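PDB 5HIU: GTPase activator-like protein from Chaetomium thermophilum, which probably acts as a GTPase activator in its full-length form (TSC2), of which this chain is the all-helical N-terminal part. Local coordinates for residues A[320-325]-A[330-335]; A[229-234]-A[270-275]; A[222-227]-A[263-268]; A[113-118]-A[181-186]. All blocks are in the same frame, centred on the assembly; numbering follows the deposited sequence.

Contact 1 (A[320-325]-A[330-335])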
loop_
_atom_site.group_PDB
_atom_site.type_symbol
_atom_site.label_atom_id
_atom_site.label_comp_id
_atom_site.label_asym_id
_atom_site.label_seq_id
_atom_site.Cartn_x
_atom_site.Cartn_y
_atom_site.Cartn_z
ATOM N N GLN A 320 11.838 -11.555 -10.826
ATOM C CA GLN A 320 12.414 -11.212 -12.108
ATOM C C GLN A 320 12.973 -9.814 -12.042
ATOM O O GLN A 320 14.018 -9.537 -12.577
ATOM C CB GLN A 320 11.354 -11.295 -13.190
ATOM C CG GLN A 320 11.816 -10.816 -14.545
ATOM C CD GLN A 320 10.800 -11.135 -15.621
ATOM O OE1 GLN A 320 10.132 -12.186 -15.598
ATOM N NE2 GLN A 320 10.664 -10.232 -16.569
ATOM N N LYS A 321 12.259 -8.932 -11.372
ATOM C CA LYS A 321 12.695 -7.551 -11.218
ATOM C C LYS A 321 13.880 -7.477 -10.234
ATOM O O LYS A 321 14.899 -6.853 -10.528
ATOM C CB LYS A 321 11.505 -6.700 -10.776
ATOM C CG LYS A 321 11.696 -5.197 -10.872
ATOM C CD LYS A 321 11.904 -4.671 -12.288
ATOM C CE LYS A 321 12.298 -3.190 -12.266
ATOM N NZ LYS A 321 12.916 -2.722 -13.540
ATOM N N LEU A 322 13.769 -8.168 -9.102
ATOM C CA LEU A 322 14.849 -8.188 -8.140
ATOM C C LEU A 322 16.145 -8.715 -8.726
ATOM O O LEU A 322 17.184 -8.093 -8.561
ATOM C CB LEU A 322 14.482 -9.020 -6.909
ATOM C CG LEU A 322 15.416 -8.845 -5.697
ATOM C CD1 LEU A 322 15.763 -7.386 -5.425
ATOM C CD2 LEU A 322 14.796 -9.437 -4.444
ATOM N N LEU A 323 16.077 -9.836 -9.436
ATOM C CA LEU A 323 17.261 -10.477 -10.004
ATOM C C LEU A 323 18.053 -9.639 -11.010
ATOM O O LEU A 323 19.136 -10.047 -11.400
ATOM C CB LEU A 323 16.880 -11.786 -10.675
ATOM C CG LEU A 323 16.535 -12.912 -9.706
ATOM C CD1 LEU A 323 15.681 -13.954 -10.400
ATOM C CD2 LEU A 323 17.789 -13.552 -9.139
ATOM N N ARG A 324 17.537 -8.500 -11.460
ATOM C CA ARG A 324 18.341 -7.599 -12.282
ATOM C C ARG A 324 19.214 -6.686 -11.424
ATOM O O ARG A 324 20.005 -5.887 -11.954
ATOM C CB ARG A 324 17.456 -6.715 -13.134
ATOM C CG ARG A 324 16.401 -7.429 -13.942
ATOM C CD ARG A 324 15.630 -6.379 -14.712
ATOM N NE ARG A 324 14.527 -6.970 -15.446
ATOM C CZ ARG A 324 14.663 -7.680 -16.559
ATOM N NH1 ARG A 324 15.869 -7.897 -17.080
ATOM N NH2 ARG A 324 13.581 -8.185 -17.154
ATOM N N LYS A 325 19.072 -6.784 -10.105
ATOM C CA LYS A 325 19.801 -5.913 -9.210
ATOM C C LYS A 325 21.109 -6.511 -8.700
ATOM O O LYS A 325 21.367 -7.712 -8.841
ATOM C CB LYS A 325 18.906 -5.511 -8.054
ATOM C CG LYS A 325 17.556 -4.966 -8.487
ATOM C CD LYS A 325 17.662 -3.743 -9.383
ATOM C CE LYS A 325 16.276 -3.313 -9.806
ATOM N NZ LYS A 325 16.287 -2.017 -10.520
ATOM N N GLY A 330 22.466 -1.977 -3.775
ATOM C CA GLY A 330 21.985 -2.104 -2.406
ATOM C C GLY A 330 21.029 -3.267 -2.235
ATOM O O GLY A 330 20.511 -3.469 -1.140
ATOM N N TYR A 331 20.810 -4.039 -3.307
ATOM C CA TYR A 331 19.778 -5.077 -3.329
ATOM C C TYR A 331 20.338 -6.417 -2.882
ATOM O O TYR A 331 21.488 -6.723 -3.173
ATOM C CB TYR A 331 19.172 -5.216 -4.731
ATOM C CG TYR A 331 18.401 -4.003 -5.220
ATOM C CD1 TYR A 331 19.060 -2.921 -5.798
ATOM C CD2 TYR A 331 17.011 -3.948 -5.133
ATOM C CE1 TYR A 331 18.359 -1.814 -6.267
ATOM C CE2 TYR A 331 16.298 -2.841 -5.593
ATOM C CZ TYR A 331 16.975 -1.772 -6.157
ATOM O OH TYR A 331 16.282 -0.667 -6.623
ATOM N N PRO A 332 19.515 -7.232 -2.193
ATOM C CA PRO A 332 19.956 -8.529 -1.712
ATOM C C PRO A 332 20.063 -9.521 -2.851
ATOM O O PRO A 332 19.227 -9.520 -3.751
ATOM C CB PRO A 332 18.825 -8.958 -0.776
ATOM C CG PRO A 332 17.610 -8.373 -1.390
ATOM C CD PRO A 332 18.049 -7.091 -2.075
ATOM N N GLN A 333 21.070 -10.379 -2.806
ATOM C CA GLN A 333 21.226 -11.393 -3.831
ATOM C C GLN A 333 20.336 -12.596 -3.539
ATOM O O GLN A 333 19.909 -12.808 -2.418
ATOM C CB GLN A 333 22.700 -11.792 -3.969
ATOM C CG GLN A 333 23.456 -11.005 -5.041
ATOM C CD GLN A 333 23.268 -9.497 -4.928
ATOM O OE1 GLN A 333 23.649 -8.891 -3.928
ATOM N NE2 GLN A 333 22.680 -8.885 -5.957
ATOM N N VAL A 334 20.045 -13.368 -4.571
ATOM C CA VAL A 334 19.204 -14.544 -4.439
ATOM C C VAL A 334 20.039 -15.812 -4.660
ATOM O O VAL A 334 20.877 -15.845 -5.560
ATOM C CB VAL A 334 18.063 -14.504 -5.463
ATOM C CG1 VAL A 334 17.221 -15.762 -5.370
ATOM C CG2 VAL A 334 17.194 -13.274 -5.247
ATOM N N PRO A 335 19.806 -16.864 -3.853
ATOM C CA PRO A 335 20.526 -18.123 -4.081
ATOM C C PRO A 335 20.048 -18.852 -5.320
ATOM O O PRO A 335 18.848 -19.067 -5.495
ATOM C CB PRO A 335 20.222 -18.966 -2.838
ATOM C CG PRO A 335 19.283 -18.182 -1.982
ATOM C CD PRO A 335 18.884 -16.931 -2.705
#
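K325 lies along the ring of Y331, and the two side chains form the tight half of this contact. The lysine's first torsion (chi1 -51°) puts CG almost above the middle of the ring, 3.5 Å from the Y331 centroid and 12° off the ring normal, a CH-pi contact. CB is closer still to one end of the ring, 3.2 Å from Y331 CG, while a bend at the second torsion (chi2 -59°) carries CD on across the same face toward CE1 and CZ. L322 reaches the ring obliquely, its CD1 3.7 Å from Y331 CD2, and the same methyl meets the P332 ring at CD. The setting is a helix-to-helix connection in an alpha-solenoid: helix 302-322 runs out into a type I turn from L322 to K325, closed by K325 N to L322 O, and the returning chain reaches the N-cap of helix 336-348 at P335. W270 of helix 266-277 packs against both K325 and Y331. Farther along, contact narrows to L323 CD2 against the V334 side chain, 3.8 Å from CB, with the two side chains roughly perpendicular. Q333 belongs to the solvent side: its CB is directed away from the turn, and a bend at chi2 brings the amide back until NE2 lies 3.4 Å from K325 O.

Contact 2 (A[229-234]-A[270-275])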
loop_
_atom_site.group_PDB
_atom_site.type_symbol
_atom_site.label_atom_id
_atom_site.label_comp_id
_atom_site.label_asym_id
_atom_site.label_seq_id
_atom_site.Cartn_x
_atom_site.Cartn_y
_atom_site.Cartn_z
ATOM N N ALA A 229 -3.201 4.587 -2.895
ATOM C CA ALA A 229 -3.101 5.290 -1.626
ATOM C C ALA A 229 -2.465 4.401 -0.565
ATOM O O ALA A 229 -1.570 4.852 0.126
ATOM C CB ALA A 229 -4.475 5.791 -1.170
ATOM N N CYS A 230 -2.918 3.150 -0.453
ATOM C CA CYS A 230 -2.351 2.208 0.498
ATOM C C CYS A 230 -0.894 1.901 0.246
ATOM O O CYS A 230 -0.143 1.663 1.187
ATOM C CB CYS A 230 -3.118 0.894 0.477
ATOM S SG CYS A 230 -4.793 1.110 1.058
ATOM N N ILE A 231 -0.482 1.884 -1.018
ATOM C CA ILE A 231 0.919 1.680 -1.331
ATOM C C ILE A 231 1.727 2.842 -0.797
ATOM O O ILE A 231 2.807 2.661 -0.230
ATOM C CB ILE A 231 1.151 1.553 -2.841
ATOM C CG1 ILE A 231 0.632 0.210 -3.323
ATOM C CG2 ILE A 231 2.631 1.658 -3.197
ATOM C CD1 ILE A 231 0.374 0.195 -4.817
ATOM N N HIS A 232 1.221 4.043 -1.006
ATOM C CA HIS A 232 1.913 5.229 -0.515
ATOM C C HIS A 232 1.963 5.242 1.001
ATOM O O HIS A 232 2.977 5.638 1.559
ATOM C CB HIS A 232 1.329 6.502 -1.133
ATOM C CG HIS A 232 1.473 6.521 -2.622
ATOM N ND1 HIS A 232 2.651 6.171 -3.253
ATOM C CD2 HIS A 232 0.580 6.770 -3.609
ATOM C CE1 HIS A 232 2.483 6.232 -4.562
ATOM N NE2 HIS A 232 1.236 6.591 -4.805
ATOM N N VAL A 233 0.935 4.708 1.667
ATOM C CA VAL A 233 0.991 4.630 3.116
ATOM C C VAL A 233 2.126 3.713 3.527
ATOM O O VAL A 233 2.886 4.022 4.429
ATOM C CB VAL A 233 -0.346 4.212 3.730
ATOM C CG1 VAL A 233 -0.162 3.679 5.143
ATOM C CG2 VAL A 233 -1.289 5.395 3.736
ATOM N N ILE A 234 2.263 2.605 2.835
ATOM C CA ILE A 234 3.287 1.629 3.149
ATOM C C ILE A 234 4.652 2.159 2.794
ATOM O O ILE A 234 5.587 1.990 3.548
ATOM C CB ILE A 234 3.004 0.282 2.457
ATOM C CG1 ILE A 234 1.839 -0.396 3.167
ATOM C CG2 ILE A 234 4.226 -0.639 2.510
ATOM C CD1 ILE A 234 1.167 -1.439 2.305
ATOM N N TRP A 270 6.558 -1.410 -7.302
ATOM C CA TRP A 270 7.928 -1.847 -7.364
ATOM C C TRP A 270 8.740 -0.870 -6.527
ATOM O O TRP A 270 9.643 -1.257 -5.769
ATOM C CB TRP A 270 8.450 -1.929 -8.794
ATOM C CG TRP A 270 9.895 -2.050 -8.754
ATOM C CD1 TRP A 270 10.796 -1.120 -9.123
ATOM C CD2 TRP A 270 10.626 -3.132 -8.196
ATOM N NE1 TRP A 270 12.063 -1.563 -8.854
ATOM C CE2 TRP A 270 11.983 -2.796 -8.269
ATOM C CE3 TRP A 270 10.263 -4.351 -7.626
ATOM C CZ2 TRP A 270 12.982 -3.643 -7.821
ATOM C CZ3 TRP A 270 11.257 -5.189 -7.167
ATOM C CH2 TRP A 270 12.598 -4.843 -7.281
ATOM N N HIS A 271 8.389 0.408 -6.628
ATOM C CA HIS A 271 9.115 1.435 -5.874
ATOM C C HIS A 271 9.098 1.093 -4.391
ATOM O O HIS A 271 10.122 1.060 -3.699
ATOM C CB HIS A 271 8.499 2.798 -6.126
ATOM C CG HIS A 271 9.366 3.921 -5.684
ATOM N ND1 HIS A 271 9.344 4.415 -4.395
ATOM C CD2 HIS A 271 10.301 4.638 -6.349
ATOM C CE1 HIS A 271 10.219 5.393 -4.286
ATOM N NE2 HIS A 271 10.810 5.551 -5.458
ATOM N N THR A 272 7.917 0.778 -3.905
ATOM C CA THR A 272 7.777 0.432 -2.509
ATOM C C THR A 272 8.492 -0.874 -2.198
ATOM O O THR A 272 9.143 -0.985 -1.158
ATOM C CB THR A 272 6.294 0.413 -2.100
ATOM O OG1 THR A 272 5.705 1.679 -2.436
ATOM C CG2 THR A 272 6.151 0.200 -0.634
ATOM N N ILE A 273 8.405 -1.854 -3.089
ATOM C CA ILE A 273 9.075 -3.123 -2.834
ATOM C C ILE A 273 10.585 -2.893 -2.868
ATOM O O ILE A 273 11.317 -3.570 -2.132
ATOM C CB ILE A 273 8.643 -4.229 -3.826
ATOM C CG1 ILE A 273 7.219 -4.683 -3.530
ATOM C CG2 ILE A 273 9.536 -5.462 -3.739
ATOM C CD1 ILE A 273 6.586 -5.411 -4.697
ATOM N N SER A 274 11.062 -1.953 -3.701
ATOM C CA SER A 274 12.502 -1.761 -3.817
ATOM C C SER A 274 13.033 -1.255 -2.500
ATOM O O SER A 274 14.032 -1.774 -1.976
ATOM C CB SER A 274 12.894 -0.825 -4.962
ATOM O OG SER A 274 12.090 0.338 -4.969
ATOM N N ILE A 275 12.343 -0.264 -1.941
ATOM C CA ILE A 275 12.739 0.291 -0.657
ATOM C C ILE A 275 12.882 -0.857 0.330
ATOM O O ILE A 275 13.935 -1.030 0.937
ATOM C CB ILE A 275 11.725 1.329 -0.155
ATOM C CG1 ILE A 275 11.836 2.601 -1.001
ATOM C CG2 ILE A 275 11.967 1.641 1.307
ATOM C CD1 ILE A 275 10.580 3.450 -1.052
#
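With chi1 near -73° in both I231 and I234, each isoleucine holds its CG1 branch beside its own backbone N and swings CG2 to the far side, so that both CG2 methyls are presented to T272. In the threonine, chi1 of -55° sets OG1 beside the backbone N and the methyl CG2 opposite that nitrogen, which turns OG1 to I231 and CG2 to I234: OG1 meets I231 CG2 at 3.2 Å, and T272 CG2 meets I234 CG2 at 3.8 Å. One small residue thus spans two positions a helical turn apart. The helices, 224-240 and 266-277, run side by side in the same direction, as alternate helices of an alpha-solenoid do, and helix 245-261, which links them in sequence, adds I258 against I231 and L255 against I273. Their backbones come near each other here, I231 CA lying 7.1 Å from T272 CA. All three touching residues are buried, and the hydroxyl of T272, pressed against I231 CG2, has a weak hydrogen bond to the carbonyl of E268 in its own helix. Away from this interface W270 looks toward the next helices, where it meets K321 in a cation-pi interaction, and S274 CB rests 3.8 Å above the indole plane.

Contact 3 (A[222-227]-A[263-268])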
loop_
_atom_site.group_PDB
_atom_site.type_symbol
_atom_site.label_atom_id
_atom_site.label_comp_id
_atom_site.label_asym_id
_atom_site.label_seq_id
_atom_site.Cartn_x
_atom_site.Cartn_y
_atom_site.Cartn_z
ATOM N N SER A 222 -12.732 -1.825 -4.737
ATOM C CA SER A 222 -13.146 -1.744 -6.121
ATOM C C SER A 222 -12.422 -0.602 -6.815
ATOM O O SER A 222 -12.496 -0.491 -8.035
ATOM C CB SER A 222 -14.673 -1.598 -6.200
ATOM O OG SER A 222 -15.196 -0.715 -5.218
ATOM N N VAL A 223 -11.700 0.220 -6.039
ATOM C CA VAL A 223 -11.123 1.475 -6.535
ATOM C C VAL A 223 -9.593 1.520 -6.439
ATOM O O VAL A 223 -9.001 1.537 -5.364
ATOM C CB VAL A 223 -11.714 2.695 -5.801
ATOM C CG1 VAL A 223 -11.356 3.973 -6.549
ATOM C CG2 VAL A 223 -13.227 2.563 -5.676
ATOM N N GLU A 224 -8.977 1.557 -7.604
ATOM C CA GLU A 224 -7.547 1.581 -7.774
ATOM C C GLU A 224 -6.869 2.669 -6.938
ATOM O O GLU A 224 -5.771 2.465 -6.405
ATOM C CB GLU A 224 -7.273 1.771 -9.266
ATOM C CG GLU A 224 -5.844 2.053 -9.651
ATOM C CD GLU A 224 -5.548 1.669 -11.087
ATOM O OE1 GLU A 224 -6.394 1.010 -11.726
ATOM O OE2 GLU A 224 -4.459 2.018 -11.585
ATOM N N ASP A 225 -7.515 3.820 -6.806
ATOM C CA ASP A 225 -6.942 4.936 -6.037
ATOM C C ASP A 225 -6.689 4.573 -4.584
ATOM O O ASP A 225 -5.676 4.988 -4.036
ATOM C CB ASP A 225 -7.814 6.199 -6.119
ATOM C CG ASP A 225 -7.551 7.018 -7.376
ATOM O OD1 ASP A 225 -6.478 6.874 -8.022
ATOM O OD2 ASP A 225 -8.447 7.811 -7.736
ATOM N N ASP A 226 -7.602 3.804 -3.976
ATOM C CA ASP A 226 -7.367 3.200 -2.673
ATOM C C ASP A 226 -6.081 2.369 -2.669
ATOM O O ASP A 226 -5.333 2.386 -1.699
ATOM C CB ASP A 226 -8.534 2.293 -2.268
ATOM C CG ASP A 226 -9.862 3.039 -2.103
ATOM O OD1 ASP A 226 -9.848 4.279 -1.962
ATOM O OD2 ASP A 226 -10.925 2.364 -2.101
ATOM N N LEU A 227 -5.816 1.615 -3.731
ATOM C CA LEU A 227 -4.584 0.819 -3.776
ATOM C C LEU A 227 -3.374 1.709 -3.903
ATOM O O LEU A 227 -2.354 1.468 -3.282
ATOM C CB LEU A 227 -4.571 -0.141 -4.961
ATOM C CG LEU A 227 -5.463 -1.348 -4.873
ATOM C CD1 LEU A 227 -5.387 -2.097 -6.190
ATOM C CD2 LEU A 227 -5.050 -2.250 -3.725
ATOM N N PRO A 263 -1.535 -4.008 -13.277
ATOM C CA PRO A 263 -0.456 -3.454 -14.087
ATOM C C PRO A 263 -0.300 -1.941 -13.995
ATOM O O PRO A 263 0.822 -1.460 -13.990
ATOM C CB PRO A 263 -0.834 -3.883 -15.525
ATOM C CG PRO A 263 -2.286 -4.214 -15.473
ATOM C CD PRO A 263 -2.500 -4.763 -14.095
ATOM N N SER A 264 -1.407 -1.203 -13.908
ATOM C CA SER A 264 -1.358 0.266 -13.836
ATOM C C SER A 264 -0.672 0.821 -12.579
ATOM O O SER A 264 -0.363 2.003 -12.527
ATOM C CB SER A 264 -2.773 0.837 -13.886
ATOM O OG SER A 264 -3.429 0.644 -12.641
ATOM N N LEU A 265 -0.486 -0.014 -11.557
ATOM C CA LEU A 265 0.234 0.370 -10.344
ATOM C C LEU A 265 1.551 -0.386 -10.172
ATOM O O LEU A 265 2.127 -0.390 -9.085
ATOM C CB LEU A 265 -0.647 0.119 -9.125
ATOM C CG LEU A 265 -1.865 1.037 -9.042
ATOM C CD1 LEU A 265 -2.749 0.630 -7.878
ATOM C CD2 LEU A 265 -1.447 2.486 -8.908
ATOM N N GLN A 266 2.052 -0.999 -11.240
ATOM C CA GLN A 266 3.247 -1.824 -11.129
ATOM C C GLN A 266 4.441 -0.996 -10.705
ATOM O O GLN A 266 5.211 -1.412 -9.839
ATOM C CB GLN A 266 3.554 -2.563 -12.436
ATOM C CG GLN A 266 4.521 -3.724 -12.263
ATOM C CD GLN A 266 4.805 -4.484 -13.560
ATOM O OE1 GLN A 266 5.679 -4.090 -14.341
ATOM N NE2 GLN A 266 4.090 -5.588 -13.783
ATOM N N LYS A 267 4.604 0.168 -11.310
ATOM C CA LYS A 267 5.753 1.019 -10.998
ATOM C C LYS A 267 5.705 1.494 -9.525
ATOM O O LYS A 267 6.696 1.352 -8.779
ATOM C CB LYS A 267 5.860 2.179 -12.004
ATOM C CG LYS A 267 4.629 3.074 -12.085
ATOM C CD LYS A 267 4.731 4.139 -13.162
ATOM C CE LYS A 267 3.628 5.179 -13.002
ATOM N NZ LYS A 267 3.516 6.053 -14.204
ATOM N N GLU A 268 4.533 1.969 -9.094
ATOM C CA GLU A 268 4.320 2.349 -7.697
ATOM C C GLU A 268 4.660 1.235 -6.704
ATOM O O GLU A 268 5.357 1.479 -5.733
ATOM C CB GLU A 268 2.888 2.843 -7.453
ATOM C CG GLU A 268 2.665 4.319 -7.772
ATOM C CD GLU A 268 2.100 4.540 -9.151
ATOM O OE1 GLU A 268 2.276 3.658 -10.020
ATOM O OE2 GLU A 268 1.463 5.592 -9.363
#
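L265 and E224 carry most of this contact, their side chains lying antiparallel, each reaching past the other. L265 has CG turned away from its carbonyl carbon (chi1 -68°), and from there the CD1 methyl extends between two residues of the neighbouring helix. It touches L227 CB at 3.5 Å and E224 CG at 3.8 Å, so a single methyl packs against the first turn of helix 224-240, and it also comes 3.8 Å from the carbonyl oxygen of E224. E224 gets there by an extended chain (chi1 170°, chi2 156°) that stretches across the gap, its aliphatic part alongside the leucine and its carboxylate directed toward S264. That last meeting is doubtful in detail: the modelled carboxylate and the serine hydroxyl are too close to support any bond. The packing grades from an apolar side, where I258 of helix 245-261 meets both L227 and L265, toward the more exposed E224 and S264. On the far side of helix 224-240, D226 makes a salt bridge with R158 of helix 139-163. Both segments are helix beginnings. L265 stands at the N-cap of helix 266-277 after a short 3-10 segment, and E224 lies at the start of helix 224-240, an arrangement of neighbouring parallel helices with their N-terminal ends side by side that belongs to the alpha-solenoid fold.

Contact 4 (A[113-118]-A[181-186])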
loop_
_atom_site.group_PDB
_atom_site.type_symbol
_atom_site.label_atom_id
_atom_site.label_comp_id
_atom_site.label_asym_id
_atom_site.label_seq_id
_atom_site.Cartn_x
_atom_site.Cartn_y
_atom_site.Cartn_z
ATOM N N LYS A 113 -22.675 11.718 9.729
ATOM C CA LYS A 113 -22.718 12.712 8.660
ATOM C C LYS A 113 -21.629 13.776 8.776
ATOM O O LYS A 113 -21.332 14.445 7.801
ATOM C CB LYS A 113 -24.073 13.409 8.651
ATOM C CG LYS A 113 -25.254 12.488 8.422
ATOM C CD LYS A 113 -26.561 13.218 8.691
ATOM C CE LYS A 113 -26.750 14.397 7.744
ATOM N NZ LYS A 113 -28.197 14.724 7.550
ATOM N N ASP A 114 -21.039 13.928 9.961
ATOM C CA ASP A 114 -20.038 14.961 10.220
ATOM C C ASP A 114 -18.586 14.506 10.035
ATOM O O ASP A 114 -17.662 15.257 10.309
ATOM C CB ASP A 114 -20.204 15.499 11.642
ATOM C CG ASP A 114 -21.538 16.163 11.870
ATOM O OD1 ASP A 114 -22.332 16.301 10.921
ATOM O OD2 ASP A 114 -21.793 16.550 13.022
ATOM N N PHE A 115 -18.351 13.298 9.565
ATOM C CA PHE A 115 -16.976 12.836 9.483
ATOM C C PHE A 115 -16.066 13.783 8.667
ATOM O O PHE A 115 -14.895 13.958 8.994
ATOM C CB PHE A 115 -16.948 11.410 8.923
ATOM C CG PHE A 115 -15.588 10.771 8.937
ATOM C CD1 PHE A 115 -15.002 10.385 10.129
ATOM C CD2 PHE A 115 -14.902 10.546 7.753
ATOM C CE1 PHE A 115 -13.761 9.781 10.145
ATOM C CE2 PHE A 115 -13.667 9.936 7.762
ATOM C CZ PHE A 115 -13.088 9.561 8.962
ATOM N N CYS A 116 -16.592 14.390 7.616
ATOM C CA CYS A 116 -15.781 15.262 6.777
ATOM C C CYS A 116 -15.224 16.384 7.651
ATOM O O CYS A 116 -14.028 16.669 7.622
ATOM C CB CYS A 116 -16.568 15.785 5.572
ATOM S SG CYS A 116 -18.055 16.742 5.973
ATOM N N TYR A 117 -16.077 16.964 8.491
ATOM C CA TYR A 117 -15.659 18.006 9.405
ATOM C C TYR A 117 -14.588 17.553 10.412
ATOM O O TYR A 117 -13.621 18.287 10.678
ATOM C CB TYR A 117 -16.883 18.536 10.143
ATOM C CG TYR A 117 -17.803 19.389 9.287
ATOM C CD1 TYR A 117 -17.380 20.620 8.804
ATOM C CD2 TYR A 117 -19.097 18.982 8.988
ATOM C CE1 TYR A 117 -18.199 21.408 8.034
ATOM C CE2 TYR A 117 -19.941 19.785 8.217
ATOM C CZ TYR A 117 -19.481 20.998 7.751
ATOM O OH TYR A 117 -20.283 21.815 6.987
ATOM N N GLN A 118 -14.751 16.354 10.971
ATOM C CA GLN A 118 -13.767 15.819 11.911
ATOM C C GLN A 118 -12.386 15.683 11.273
ATOM O O GLN A 118 -11.390 16.123 11.841
ATOM C CB GLN A 118 -14.165 14.439 12.381
ATOM C CG GLN A 118 -15.514 14.351 13.011
ATOM C CD GLN A 118 -15.604 13.122 13.844
ATOM O OE1 GLN A 118 -16.048 12.091 13.371
ATOM N NE2 GLN A 118 -15.125 13.204 15.066
ATOM N N ASP A 181 -15.726 8.314 -0.902
ATOM C CA ASP A 181 -14.456 8.173 -1.615
ATOM C C ASP A 181 -13.528 9.338 -1.293
ATOM O O ASP A 181 -12.339 9.150 -1.044
ATOM C CB ASP A 181 -14.665 8.144 -3.134
ATOM C CG ASP A 181 -15.434 6.921 -3.613
ATOM O OD1 ASP A 181 -15.590 5.959 -2.833
ATOM O OD2 ASP A 181 -15.888 6.931 -4.784
ATOM N N LYS A 182 -14.074 10.544 -1.301
ATOM C CA LYS A 182 -13.269 11.731 -1.097
ATOM C C LYS A 182 -12.749 11.770 0.308
ATOM O O LYS A 182 -11.583 12.112 0.516
ATOM C CB LYS A 182 -14.073 12.983 -1.423
ATOM C CG LYS A 182 -14.392 13.086 -2.914
ATOM C CD LYS A 182 -15.700 13.794 -3.187
ATOM C CE LYS A 182 -15.803 14.180 -4.653
ATOM N NZ LYS A 182 -17.180 14.586 -5.053
ATOM N N ASN A 183 -13.605 11.398 1.264
ATOM C CA ASN A 183 -13.226 11.328 2.680
ATOM C C ASN A 183 -12.069 10.367 2.898
ATOM O O ASN A 183 -11.098 10.673 3.589
ATOM C CB ASN A 183 -14.399 10.851 3.527
ATOM C CG ASN A 183 -15.398 11.944 3.814
ATOM O OD1 ASN A 183 -15.189 13.084 3.456
ATOM N ND2 ASN A 183 -16.489 11.595 4.493
ATOM N N LEU A 184 -12.209 9.192 2.293
ATOM C CA LEU A 184 -11.224 8.128 2.367
ATOM C C LEU A 184 -9.875 8.583 1.783
ATOM O O LEU A 184 -8.844 8.397 2.395
ATOM C CB LEU A 184 -11.777 6.891 1.652
ATOM C CG LEU A 184 -10.920 5.626 1.650
ATOM C CD1 LEU A 184 -10.681 5.106 3.056
ATOM C CD2 LEU A 184 -11.552 4.541 0.772
ATOM N N SER A 185 -9.879 9.223 0.625
ATOM C CA SER A 185 -8.620 9.736 0.092
ATOM C C SER A 185 -7.948 10.642 1.063
ATOM O O SER A 185 -6.766 10.530 1.295
ATOM C CB SER A 185 -8.852 10.515 -1.170
ATOM O OG SER A 185 -9.438 9.658 -2.095
ATOM N N GLN A 186 -8.718 11.560 1.619
ATOM C CA GLN A 186 -8.154 12.619 2.397
ATOM C C GLN A 186 -7.565 12.078 3.695
ATOM O O GLN A 186 -6.529 12.576 4.178
ATOM C CB GLN A 186 -9.200 13.665 2.685
ATOM C CG GLN A 186 -8.597 14.862 3.380
ATOM C CD GLN A 186 -9.519 16.040 3.423
ATOM O OE1 GLN A 186 -10.670 15.956 3.003
ATOM N NE2 GLN A 186 -9.020 17.157 3.932
#
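The first turn of helix 115-126 lies beside helix 179-198 with the two axes pointing broadly the same way, and the backbones are nearest at C116 and N183, whose CA atoms are 6.2 Å apart. N183 supplies the side chain between them, its CG turned opposite its carbonyl carbon (chi1 -79°) so that the amide extends across the gap. The two ends of the amide go to different neighbours. ND2 comes up to the edge of the F115 ring, near its plane and 3.8 Å from CD2, while OD1 lies 3.7 Å from C116 CB, the cysteine's point of contact. Ring and amide planes are turned 64° against each other. Two alternate helices of an alpha-solenoid are joined in this way, and helix 139-163, between them in sequence, contributes W146, which meets the F115 ring edge-to-face. Polar links flank the packing: Q186 is hydrogen-bonded to E123 farther along helix 115-126, and D181 forms a salt bridge with R158 of helix 139-163. Within helix 179-198 the carbonyl oxygen of D181 accepts two bonds from S185, one from its backbone N and one from OG at 3.1 Å, and these arrive from opposite faces of the carbonyl plane.

Overall arrangement
The four contacts sample successive parts of one elongated alpha-solenoid, in the order 4, 3, 2, 1 from the N-terminal side. Contacts 2 and 3 belong to the same helix pair, 224-240 with 266-277, at levels whose centres are 11 Å apart. Contact 1 joins contact 2 through W270, whose CD2 is 3.5 Å from K321 CG. At the other end, D226 OD1 of contact 3 meets L184 CD2 of contact 4 at 3.2 Å. Contacts 1 and 4 do not touch: their centres lie about 41 Å apart, on opposite sides of the chain's centre. All four are structural packing between helices and their connections; no ligand or catalytic residue is identified among them.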